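Local coordinates for protein chitosanase (PDB 6X2Q) that probably hydrolyses chitosan, as a family 46 glycoside hydrolase, and binds a chain of glucosamine units, at residues A11-I15 and L138-D142; A127-A131 and G169-E173; L181-K186 and L214-L218; Q190-H194 and E203-S207. One frame throughout, in Å; residues are numbered along the deposited sequence.

Contact 1 of 4, residues A11-I15 and L138-D142; sequences ADQII and LALYD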
loop_
_atom_site.group_PDB
_atom_site.type_symbol
_atom_site.label_atom_id
_atom_site.label_comp_id
_atom_site.label_asym_id
_atom_site.label_seq_id
_atom_site.Cartn_x
_atom_site.Cartn_y
_atom_site.Cartn_z
ATOM N N ALA A 11 1.985 -5.254 10.885
ATOM C CA ALA A 11 1.567 -5.001 9.511
ATOM C C ALA A 11 2.417 -3.911 8.864
ATOM O O ALA A 11 2.914 -4.078 7.743
ATOM C CB ALA A 11 0.088 -4.620 9.479
ATOM N N ASP A 12 2.612 -2.794 9.570
ATOM C CA ASP A 12 3.367 -1.685 8.999
ATOM C C ASP A 12 4.809 -2.083 8.734
ATOM O O ASP A 12 5.385 -1.696 7.713
ATOM C CB ASP A 12 3.319 -0.464 9.921
ATOM C CG ASP A 12 1.942 0.172 9.974
ATOM O OD1 ASP A 12 1.097 -0.166 9.115
ATOM O OD2 ASP A 12 1.707 1.021 10.868
ATOM N N GLN A 13 5.417 -2.843 9.641
ATOM C CA GLN A 13 6.814 -3.204 9.439
ATOM C C GLN A 13 6.965 -4.207 8.304
ATOM O O GLN A 13 7.951 -4.162 7.558
ATOM C CB GLN A 13 7.407 -3.741 10.738
ATOM C CG GLN A 13 7.733 -2.609 11.688
ATOM C CD GLN A 13 8.221 -3.050 13.057
ATOM O OE1 GLN A 13 8.508 -4.223 13.300
ATOM N NE2 GLN A 13 8.322 -2.094 13.962
ATOM N N ILE A 14 5.978 -5.095 8.140
ATOM C CA ILE A 14 6.013 -6.089 7.061
ATOM C C ILE A 14 5.868 -5.410 5.705
ATOM O O ILE A 14 6.635 -5.677 4.772
ATOM C CB ILE A 14 4.909 -7.147 7.265
ATOM C CG1 ILE A 14 5.188 -8.007 8.499
ATOM C CG2 ILE A 14 4.749 -8.000 6.024
ATOM C CD1 ILE A 14 4.011 -8.897 8.898
ATOM N N ILE A 15 4.862 -4.536 5.572
ATOM C CA ILE A 15 4.625 -3.844 4.311
ATOM C C ILE A 15 5.793 -2.935 3.985
ATOM O O ILE A 15 6.180 -2.778 2.818
ATOM C CB ILE A 15 3.295 -3.074 4.379
ATOM C CG1 ILE A 15 2.154 -4.082 4.506
ATOM C CG2 ILE A 15 3.126 -2.131 3.168
ATOM C CD1 ILE A 15 0.816 -3.452 4.776
ATOM N N LEU A 138 -4.079 -8.187 6.856
ATOM C CA LEU A 138 -2.796 -7.724 6.365
ATOM C C LEU A 138 -2.752 -7.808 4.842
ATOM O O LEU A 138 -2.367 -6.844 4.169
ATOM C CB LEU A 138 -1.690 -8.559 7.011
ATOM C CG LEU A 138 -0.289 -8.338 6.446
ATOM C CD1 LEU A 138 0.170 -6.907 6.705
ATOM C CD2 LEU A 138 0.672 -9.331 7.062
ATOM N N ALA A 139 -3.218 -8.928 4.286
ATOM C CA ALA A 139 -3.202 -9.108 2.838
ATOM C C ALA A 139 -4.076 -8.077 2.147
ATOM O O ALA A 139 -3.707 -7.553 1.090
ATOM C CB ALA A 139 -3.668 -10.517 2.480
ATOM N N LEU A 140 -5.244 -7.770 2.720
ATOM C CA LEU A 140 -6.069 -6.732 2.107
ATOM C C LEU A 140 -5.424 -5.363 2.233
ATOM O O LEU A 140 -5.567 -4.521 1.337
ATOM C CB LEU A 140 -7.458 -6.708 2.740
ATOM C CG LEU A 140 -8.271 -7.978 2.517
ATOM C CD1 LEU A 140 -9.500 -7.981 3.442
ATOM C CD2 LEU A 140 -8.675 -8.123 1.069
ATOM N N TYR A 141 -4.713 -5.125 3.330
ATOM C CA TYR A 141 -4.139 -3.805 3.560
ATOM C C TYR A 141 -2.939 -3.573 2.649
ATOM O O TYR A 141 -2.793 -2.497 2.048
ATOM C CB TYR A 141 -3.756 -3.683 5.023
ATOM C CG TYR A 141 -3.076 -2.400 5.427
ATOM C CD1 TYR A 141 -3.500 -1.168 4.949
ATOM C CD2 TYR A 141 -2.020 -2.432 6.327
ATOM C CE1 TYR A 141 -2.870 0.000 5.357
ATOM C CE2 TYR A 141 -1.392 -1.295 6.737
ATOM C CZ TYR A 141 -1.812 -0.078 6.254
ATOM O OH TYR A 141 -1.153 1.046 6.684
ATOM N N ASP A 142 -2.080 -4.587 2.528
ATOM C CA ASP A 142 -0.963 -4.508 1.601
ATOM C C ASP A 142 -1.454 -4.353 0.171
ATOM O O ASP A 142 -0.899 -3.561 -0.593
ATOM C CB ASP A 142 -0.089 -5.752 1.733
ATOM C CG ASP A 142 1.160 -5.672 0.876
ATOM O OD1 ASP A 142 1.978 -4.766 1.148
ATOM O OD2 ASP A 142 1.328 -6.499 -0.062
HETATM O O HOH W 1 1.596 1.085 6.336
#
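Segments of helices 5-20 and 134-147 of the lysozyme-like fold meet here in a buried contact; their local axes approach to 10.6 Å at 52°, drawn together by small and branched apolar residues. Ala11 sits where the CA atoms come within 6.0 Å of each other, at Leu138; the short methyl lets the backbones come this near, and its CB rests 3.6 Å from Leu138 CD1. Asp12, one position on, starts out away from the partner helix, yet its carboxylate curls back to the edge of the Tyr141 ring. A water bridges the two, donating to Asp12 OD1 at 3.1 Å and lying 2.8 Å from Tyr141 OH, while Arg8 on the same helix neutralises the acid through a salt bridge. Ile14 returns to hydrocarbon chemistry, its CD1 meeting Leu138 CD2 at 3.8 Å. Ile15 gives up the most area of its segment: its branched hydrocarbon points toward the partner helix and covers both neighbours, CD1 reaching Leu138 CD1 (4.0 Å) and Tyr141 CD2 (3.4 Å). At the far end Asp142, buried but held by salt bridges to Arg188 and Arg210, brings its OD1 to 3.4 Å from Ile15 CG1.

Contact 2 of 4, residues A127-A131 and G169-E173; sequences AELGA and GIPAE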
loop_
_atom_site.group_PDB
_atom_site.type_symbol
_atom_site.label_atom_id
_atom_site.label_comp_id
_atom_site.label_asym_id
_atom_site.label_seq_id
_atom_site.Cartn_x
_atom_site.Cartn_y
_atom_site.Cartn_z
ATOM N N ALA A 127 -14.490 -6.324 6.812
ATOM C CA ALA A 127 -15.738 -6.510 7.555
ATOM C C ALA A 127 -16.879 -6.921 6.631
ATOM O O ALA A 127 -17.674 -7.804 6.978
ATOM C CB ALA A 127 -16.101 -5.233 8.314
ATOM N N GLU A 128 -16.978 -6.293 5.454
ATOM C CA GLU A 128 -17.978 -6.705 4.472
ATOM C C GLU A 128 -17.785 -8.156 4.057
ATOM O O GLU A 128 -18.764 -8.883 3.843
ATOM C CB GLU A 128 -17.916 -5.800 3.251
ATOM C CG GLU A 128 -18.574 -4.457 3.476
ATOM C CD GLU A 128 -18.044 -3.391 2.544
ATOM O OE1 GLU A 128 -17.709 -2.285 3.038
ATOM O OE2 GLU A 128 -17.960 -3.660 1.325
ATOM N N LEU A 129 -16.527 -8.597 3.938
ATOM C CA LEU A 129 -16.248 -9.986 3.594
ATOM C C LEU A 129 -16.522 -10.938 4.749
ATOM O O LEU A 129 -16.603 -12.155 4.532
ATOM C CB LEU A 129 -14.792 -10.148 3.161
ATOM C CG LEU A 129 -14.380 -9.561 1.808
ATOM C CD1 LEU A 129 -12.861 -9.476 1.736
ATOM C CD2 LEU A 129 -14.930 -10.419 0.695
ATOM N N GLY A 130 -16.644 -10.419 5.968
ATOM C CA GLY A 130 -16.648 -11.297 7.120
ATOM C C GLY A 130 -15.284 -11.841 7.475
ATOM O O GLY A 130 -15.191 -12.781 8.261
ATOM N N ALA A 131 -14.214 -11.270 6.918
ATOM C CA ALA A 131 -12.871 -11.788 7.165
ATOM C C ALA A 131 -12.466 -11.550 8.616
ATOM O O ALA A 131 -12.634 -10.450 9.147
ATOM C CB ALA A 131 -11.863 -11.127 6.224
ATOM N N GLY A 169 -18.319 -17.356 -3.078
ATOM C CA GLY A 169 -18.854 -16.596 -1.971
ATOM C C GLY A 169 -17.750 -16.035 -1.074
ATOM O O GLY A 169 -16.557 -16.068 -1.392
ATOM N N ILE A 170 -18.174 -15.510 0.071
ATOM C CA ILE A 170 -17.309 -14.788 1.001
ATOM C C ILE A 170 -17.284 -15.571 2.306
ATOM O O ILE A 170 -18.118 -16.468 2.531
ATOM C CB ILE A 170 -17.788 -13.331 1.212
ATOM C CG1 ILE A 170 -19.126 -13.300 1.959
ATOM C CG2 ILE A 170 -17.857 -12.615 -0.110
ATOM C CD1 ILE A 170 -19.621 -11.901 2.302
ATOM N N PRO A 171 -16.316 -15.269 3.191
ATOM C CA PRO A 171 -16.248 -16.009 4.464
ATOM C C PRO A 171 -17.489 -15.871 5.326
ATOM O O PRO A 171 -17.908 -16.848 5.956
ATOM C CB PRO A 171 -15.005 -15.416 5.141
ATOM C CG PRO A 171 -14.137 -15.002 4.001
ATOM C CD PRO A 171 -15.095 -14.464 2.965
ATOM N N ALA A 172 -18.102 -14.688 5.353
ATOM C CA ALA A 172 -19.337 -14.503 6.104
ATOM C C ALA A 172 -20.474 -15.358 5.562
ATOM O O ALA A 172 -21.491 -15.518 6.241
ATOM C CB ALA A 172 -19.756 -13.027 6.085
ATOM N N GLU A 173 -20.339 -15.888 4.348
ATOM C CA GLU A 173 -21.315 -16.809 3.797
ATOM C C GLU A 173 -20.923 -18.263 4.015
ATOM O O GLU A 173 -21.623 -19.157 3.537
ATOM C CB GLU A 173 -21.529 -16.532 2.307
ATOM C CG GLU A 173 -22.264 -15.224 2.039
ATOM C CD GLU A 173 -22.159 -14.776 0.593
ATOM O OE1 GLU A 173 -21.378 -15.394 -0.167
ATOM O OE2 GLU A 173 -22.855 -13.807 0.223
#
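Helix 104-129 ends where the backbone of residues 127-131 swings into a positive phi at Gly130, and residues 169-173 arrive from a loop that tightens into a 3-10 turn at Pro171. The CA atoms of Gly130 and Ala172 lie only 4.3 Å apart, so main chain meets main chain. One hydrogen bond joins the segments: Ala172 N donates to Leu129 O over 3.1 Å at 158°, giving a carbonyl of the last helical turn a partner from the loop. Pro171 has no hydrogen to offer, and packs its CD 3.2 Å from the same Leu129 O. The ending of the helix is a Schellman motif, with Gly130 N bonded back to Ala127 O at 3.0 Å. Glycine suits this position twice over: the phi of 75° would press a side chain against the preceding carbonyl, and a CB there would run into the methyl of Ala172. Around this link, Leu129 is the buried anchor; its CD2 touches Ile170 CG2 at 3.7 Å, and beyond the two segments it packs on Ile160, Trp180 and Leu140, tying the surface turn to three helices. The CD1 of Ile170 meanwhile covers the main chain at Glu128 O, 3.5 Å off. The loop also braces itself: Glu173 OE1 accepts from Ile170 N at 3.2 Å, and Glu173 N bonds to Ile170 O at 2.9 Å.

Contact 3 of 4, residues L181-K186 and L214-L218; sequences LKTFLK and LMKLL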
loop_
_atom_site.group_PDB
_atom_site.type_symbol
_atom_site.label_atom_id
_atom_site.label_comp_id
_atom_site.label_asym_id
_atom_site.label_seq_id
_atom_site.Cartn_x
_atom_site.Cartn_y
_atom_site.Cartn_z
ATOM N N LEU A 181 -8.722 -16.699 1.076
ATOM C CA LEU A 181 -7.465 -15.964 1.131
ATOM C C LEU A 181 -6.447 -16.537 0.153
ATOM O O LEU A 181 -5.715 -15.784 -0.492
ATOM C CB LEU A 181 -6.906 -15.965 2.565
ATOM C CG LEU A 181 -5.579 -15.216 2.810
ATOM C CD1 LEU A 181 -5.640 -13.791 2.271
ATOM C CD2 LEU A 181 -5.137 -15.224 4.274
ATOM N N LYS A 182 -6.374 -17.863 0.034
ATOM C CA LYS A 182 -5.402 -18.452 -0.884
ATOM C C LYS A 182 -5.721 -18.074 -2.328
ATOM O O LYS A 182 -4.824 -17.729 -3.114
ATOM C CB LYS A 182 -5.375 -19.966 -0.711
ATOM C CG LYS A 182 -4.099 -20.624 -1.213
ATOM C CD LYS A 182 -4.380 -22.003 -1.747
ATOM C CE LYS A 182 -3.509 -23.073 -1.073
ATOM N NZ LYS A 182 -3.533 -24.356 -1.861
ATOM N N THR A 183 -7.005 -18.103 -2.676
ATOM C CA THR A 183 -7.441 -17.667 -3.992
ATOM C C THR A 183 -7.092 -16.196 -4.228
ATOM O O THR A 183 -6.611 -15.826 -5.310
ATOM C CB THR A 183 -8.946 -17.906 -4.112
ATOM O OG1 THR A 183 -9.228 -19.288 -3.842
ATOM C CG2 THR A 183 -9.438 -17.563 -5.490
ATOM N N PHE A 184 -7.313 -15.344 -3.220
ATOM C CA PHE A 184 -6.999 -13.921 -3.371
ATOM C C PHE A 184 -5.514 -13.718 -3.637
ATOM O O PHE A 184 -5.131 -12.919 -4.489
ATOM C CB PHE A 184 -7.424 -13.142 -2.118
ATOM C CG PHE A 184 -7.037 -11.668 -2.158
ATOM C CD1 PHE A 184 -7.835 -10.740 -2.824
ATOM C CD2 PHE A 184 -5.867 -11.223 -1.551
ATOM C CE1 PHE A 184 -7.485 -9.400 -2.859
ATOM C CE2 PHE A 184 -5.516 -9.887 -1.581
ATOM C CZ PHE A 184 -6.321 -8.973 -2.238
ATOM N N LEU A 185 -4.656 -14.420 -2.896
ATOM C CA LEU A 185 -3.222 -14.255 -3.091
ATOM C C LEU A 185 -2.795 -14.708 -4.488
ATOM O O LEU A 185 -1.957 -14.058 -5.124
ATOM C CB LEU A 185 -2.456 -15.016 -2.006
ATOM C CG LEU A 185 -2.706 -14.546 -0.565
ATOM C CD1 LEU A 185 -1.960 -15.444 0.441
ATOM C CD2 LEU A 185 -2.335 -13.066 -0.396
ATOM N N LYS A 186 -3.384 -15.802 -4.997
ATOM C CA LYS A 186 -3.021 -16.286 -6.327
ATOM C C LYS A 186 -3.503 -15.327 -7.404
ATOM O O LYS A 186 -2.789 -15.065 -8.380
ATOM C CB LYS A 186 -3.595 -17.686 -6.561
ATOM C CG LYS A 186 -2.910 -18.752 -5.714
ATOM C CD LYS A 186 -3.234 -20.164 -6.178
ATOM C CE LYS A 186 -4.689 -20.487 -5.947
ATOM N NZ LYS A 186 -5.261 -21.088 -7.191
ATOM N N LEU A 214 3.190 -13.496 2.033
ATOM C CA LEU A 214 1.879 -13.711 2.634
ATOM C C LEU A 214 1.415 -15.154 2.457
ATOM O O LEU A 214 0.783 -15.725 3.354
ATOM C CB LEU A 214 0.871 -12.740 2.028
ATOM C CG LEU A 214 1.154 -11.240 2.191
ATOM C CD1 LEU A 214 0.277 -10.413 1.248
ATOM C CD2 LEU A 214 0.944 -10.824 3.629
ATOM N N MET A 215 1.686 -15.751 1.291
ATOM C CA MET A 215 1.348 -17.154 1.078
ATOM C C MET A 215 2.127 -18.063 2.026
ATOM O O MET A 215 1.589 -19.057 2.527
ATOM C CB MET A 215 1.611 -17.544 -0.383
ATOM C CG MET A 215 1.223 -18.969 -0.716
ATOM S SD MET A 215 -0.570 -19.197 -0.726
ATOM C CE MET A 215 -1.022 -18.422 -2.280
ATOM N N LYS A 216 3.401 -17.746 2.268
ATOM C CA LYS A 216 4.211 -18.538 3.184
ATOM C C LYS A 216 3.609 -18.517 4.595
ATOM O O LYS A 216 3.423 -19.572 5.222
ATOM C CB LYS A 216 5.651 -18.013 3.163
ATOM C CG LYS A 216 6.647 -18.748 4.066
ATOM C CD LYS A 216 7.922 -17.911 4.336
ATOM C CE LYS A 216 7.734 -16.891 5.495
ATOM N NZ LYS A 216 9.032 -16.273 5.961
ATOM N N LEU A 217 3.249 -17.319 5.088
ATOM C CA LEU A 217 2.579 -17.218 6.383
ATOM C C LEU A 217 1.286 -18.022 6.393
ATOM O O LEU A 217 0.961 -18.679 7.389
ATOM C CB LEU A 217 2.292 -15.752 6.740
ATOM C CG LEU A 217 3.504 -14.822 6.845
ATOM C CD1 LEU A 217 3.098 -13.419 7.247
ATOM C CD2 LEU A 217 4.527 -15.382 7.824
ATOM N N LEU A 218 0.530 -17.982 5.294
ATOM C CA LEU A 218 -0.707 -18.748 5.252
ATOM C C LEU A 218 -0.422 -20.246 5.298
ATOM O O LEU A 218 -1.078 -20.981 6.043
ATOM C CB LEU A 218 -1.520 -18.380 4.012
ATOM C CG LEU A 218 -2.791 -19.208 3.783
ATOM C CD1 LEU A 218 -3.736 -19.113 4.993
ATOM C CD2 LEU A 218 -3.500 -18.748 2.516
#
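This is an apolar helix-helix contact, partly buried, between helix 177-193 and the short helix 209-219, whose local segments run nearly antiparallel at 160° with axes 10.5 Å apart. No hydrogen bond crosses it. Leu185 is the central residue of its side, reaching Leu214 (CD2 to CB, 4.0 Å), Met215 and Leu218 with one compact, branched side chain. Leu218 answers from the other helix, its CD2 lying 4.1 Å from Leu181 CG and 4.2 Å from Leu185 CD1. Met215 starts out sideways, but its flexible thioether bends inward, so that CE lies 3.7 Å from Leu185 CB and 3.9 Å from Lys186 CG, while SD is 3.8 Å from Lys182 CG. Lysine suits this outer margin: the methylenes shelter the methionine as the charged ends lead away. Inward, Leu181 and Leu218 both rest on Leu135 of helix 134-147, which makes the contact part of the helix packing of a largely helical, lysozyme-clan domain.

Contact 4 of 4, residues Q190-H194 and E203-S207; sequences QVLRH and EWSES. With GCS (2-amino-2-deoxy-beta-D-glucopyranose), chain C.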
loop_
_atom_site.group_PDB
_atom_site.type_symbol
_atom_site.label_atom_id
_atom_site.label_comp_id
_atom_site.label_asym_id
_atom_site.label_seq_id
_atom_site.Cartn_x
_atom_site.Cartn_y
_atom_site.Cartn_z
ATOM N N GLN A 190 -1.183 -13.053 -10.015
ATOM C CA GLN A 190 -1.456 -13.021 -11.449
ATOM C C GLN A 190 -1.595 -11.590 -11.953
ATOM O O GLN A 190 -1.138 -11.269 -13.060
ATOM C CB GLN A 190 -2.720 -13.818 -11.760
ATOM C CG GLN A 190 -2.503 -15.325 -11.787
ATOM C CD GLN A 190 -3.786 -16.105 -11.589
ATOM O OE1 GLN A 190 -4.877 -15.629 -11.910
ATOM N NE2 GLN A 190 -3.664 -17.309 -11.053
ATOM N N VAL A 191 -2.224 -10.716 -11.154
ATOM C CA VAL A 191 -2.377 -9.319 -11.565
ATOM C C VAL A 191 -1.032 -8.602 -11.548
ATOM O O VAL A 191 -0.727 -7.805 -12.447
ATOM C CB VAL A 191 -3.412 -8.605 -10.674
ATOM C CG1 VAL A 191 -3.287 -7.078 -10.755
ATOM C CG2 VAL A 191 -4.858 -9.072 -10.970
ATOM N N LEU A 192 -0.207 -8.857 -10.529
ATOM C CA LEU A 192 1.112 -8.232 -10.490
ATOM C C LEU A 192 1.972 -8.675 -11.681
ATOM O O LEU A 192 2.722 -7.869 -12.246
ATOM C CB LEU A 192 1.800 -8.544 -9.160
ATOM C CG LEU A 192 1.225 -7.822 -7.914
ATOM C CD1 LEU A 192 1.900 -8.288 -6.601
ATOM C CD2 LEU A 192 1.264 -6.265 -8.048
ATOM N N ARG A 193 1.869 -9.956 -12.074
ATOM C CA ARG A 193 2.620 -10.457 -13.223
ATOM C C ARG A 193 2.044 -9.953 -14.537
ATOM O O ARG A 193 2.789 -9.777 -15.509
ATOM C CB ARG A 193 2.635 -11.991 -13.238
ATOM C CG ARG A 193 3.592 -12.637 -12.242
ATOM C CD ARG A 193 4.532 -13.659 -12.900
ATOM N NE ARG A 193 5.411 -14.283 -11.910
ATOM C CZ ARG A 193 6.435 -13.669 -11.313
ATOM N NH1 ARG A 193 6.736 -12.411 -11.623
ATOM N NH2 ARG A 193 7.169 -14.316 -10.408
ATOM N N HIS A 194 0.732 -9.735 -14.600
ATOM C CA HIS A 194 0.052 -9.415 -15.856
ATOM C C HIS A 194 -0.961 -8.310 -15.651
ATOM O O HIS A 194 -2.168 -8.509 -15.827
ATOM C CB HIS A 194 -0.615 -10.662 -16.434
ATOM C CG HIS A 194 0.365 -11.718 -16.805
ATOM N ND1 HIS A 194 0.375 -12.965 -16.216
ATOM C CD2 HIS A 194 1.414 -11.691 -17.661
ATOM C CE1 HIS A 194 1.372 -13.671 -16.718
ATOM N NE2 HIS A 194 2.018 -12.921 -17.595
ATOM N N GLU A 203 7.497 -2.721 -12.737
ATOM C CA GLU A 203 7.455 -2.439 -11.303
ATOM C C GLU A 203 6.745 -3.556 -10.554
ATOM O O GLU A 203 7.282 -4.127 -9.600
ATOM C CB GLU A 203 6.746 -1.106 -11.055
ATOM C CG GLU A 203 7.660 0.051 -10.767
ATOM C CD GLU A 203 8.331 -0.048 -9.412
ATOM O OE1 GLU A 203 9.542 -0.359 -9.369
ATOM O OE2 GLU A 203 7.651 0.192 -8.390
ATOM N N TRP A 204 5.538 -3.899 -10.993
ATOM C CA TRP A 204 4.726 -4.839 -10.237
ATOM C C TRP A 204 5.248 -6.266 -10.367
ATOM O O TRP A 204 5.270 -7.015 -9.381
ATOM C CB TRP A 204 3.278 -4.745 -10.702
ATOM C CG TRP A 204 2.527 -3.630 -10.057
ATOM C CD1 TRP A 204 3.041 -2.626 -9.279
ATOM C CD2 TRP A 204 1.117 -3.407 -10.126
ATOM N NE1 TRP A 204 2.032 -1.787 -8.864
ATOM C CE2 TRP A 204 0.840 -2.250 -9.366
ATOM C CE3 TRP A 204 0.060 -4.073 -10.756
ATOM C CZ2 TRP A 204 -0.452 -1.753 -9.217
ATOM C CZ3 TRP A 204 -1.226 -3.581 -10.600
ATOM C CH2 TRP A 204 -1.471 -2.431 -9.841
ATOM N N SER A 205 5.674 -6.658 -11.572
ATOM C CA SER A 205 6.176 -8.011 -11.777
ATOM C C SER A 205 7.330 -8.335 -10.827
ATOM O O SER A 205 7.398 -9.436 -10.275
ATOM C CB SER A 205 6.616 -8.195 -13.231
ATOM O OG SER A 205 6.990 -9.542 -13.443
ATOM N N GLU A 206 8.240 -7.389 -10.614
ATOM C CA GLU A 206 9.354 -7.611 -9.700
ATOM C C GLU A 206 8.945 -7.576 -8.228
ATOM O O GLU A 206 9.807 -7.751 -7.359
ATOM C CB GLU A 206 10.438 -6.561 -9.948
ATOM C CG GLU A 206 11.035 -6.611 -11.345
ATOM C CD GLU A 206 12.393 -5.929 -11.421
ATOM O OE1 GLU A 206 13.410 -6.598 -11.115
ATOM O OE2 GLU A 206 12.444 -4.727 -11.777
ATOM N N SER A 207 7.676 -7.334 -7.915
ATOM C CA SER A 207 7.257 -7.205 -6.527
ATOM C C SER A 207 6.465 -8.411 -6.019
ATOM O O SER A 207 5.861 -8.329 -4.950
ATOM C CB SER A 207 6.427 -5.934 -6.354
ATOM O OG SER A 207 5.060 -6.202 -6.651
HETATM C C1 GCS C . 4.466 2.121 -6.445
HETATM C C2 GCS C . 3.611 1.037 -7.304
HETATM C C3 GCS C . 2.117 1.490 -6.914
HETATM C C4 GCS C . 1.824 1.896 -5.428
HETATM C C5 GCS C . 2.819 2.536 -4.447
HETATM C C6 GCS C . 2.573 2.033 -3.310
HETATM N N2 GCS C . 3.858 1.036 -8.631
HETATM O O1 GCS C . 5.737 1.646 -6.634
HETATM O O3 GCS C . 1.423 0.230 -7.029
HETATM O O5 GCS C . 4.117 2.249 -5.112
HETATM O O6 GCS C . 3.721 2.110 -2.448
#
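Glu203 and Trp204 belong to the glucosamine-binding pocket, and this contact places their short helix against the end of helix 177-193. Trp204 NE1 donates to GCS O3 at 2.8 Å and 149°, the sugar oxygen lying at the edge of the indole; GCS O1 makes a weak hydrogen bond to Glu203 OE2 at 3.0 Å, and Asp35 and the backbone of Gln146 bind the same sugar. Behind the sugar, the indole leans on hydrocarbon: Leu192 CD2 is 3.5 Å from Trp204 CD2, and Val191 CG1 is 4.1 Å from Trp204 CZ3. A large flat ring thus has one polar end for the ligand and a broad apolar remainder for burial. The chain turns back in the short connection between helix 177-193 and helix 201-205, bringing the CA atoms of Arg193 and Ser205 within 4.6 Å, where a small serine suits the close approach. Arg193 lies at the exposed margin, its NH1 giving a weak hydrogen bond to Ser205 O at 3.3 Å. Past the short helix, Ser207 closes a turn: its N and OG both bond to Trp204 O, at 2.8 and 2.9 Å, and the hydroxyl also pairs with Gln146 NE2, while Leu192 CD1 packs 3.8 Å from Ser207 OG.

Contacts 1 and 4 are buried, contact 3 partly so, and contact 2 lies at the surface. Helix 134-147 binds several together: Leu138 and Ala139 of contact 1 pack on Leu214 and Leu181 of contact 3, and Leu140 touches Leu129 of contact 2. Contacts 3 and 4 share helix 177-193, one using its middle and the other its end near the sugar. The chemistry follows position. Side-chain hydrocarbon dominates contacts 1 and 3, though contact 1 also holds a buried, salt-bridged aspartate and a water bridge; contact 2 relies on a backbone hydrogen bond at a helix end; contact 4, whose centre is about 26 Å from that of contact 2, combines apolar support with direct ligand binding.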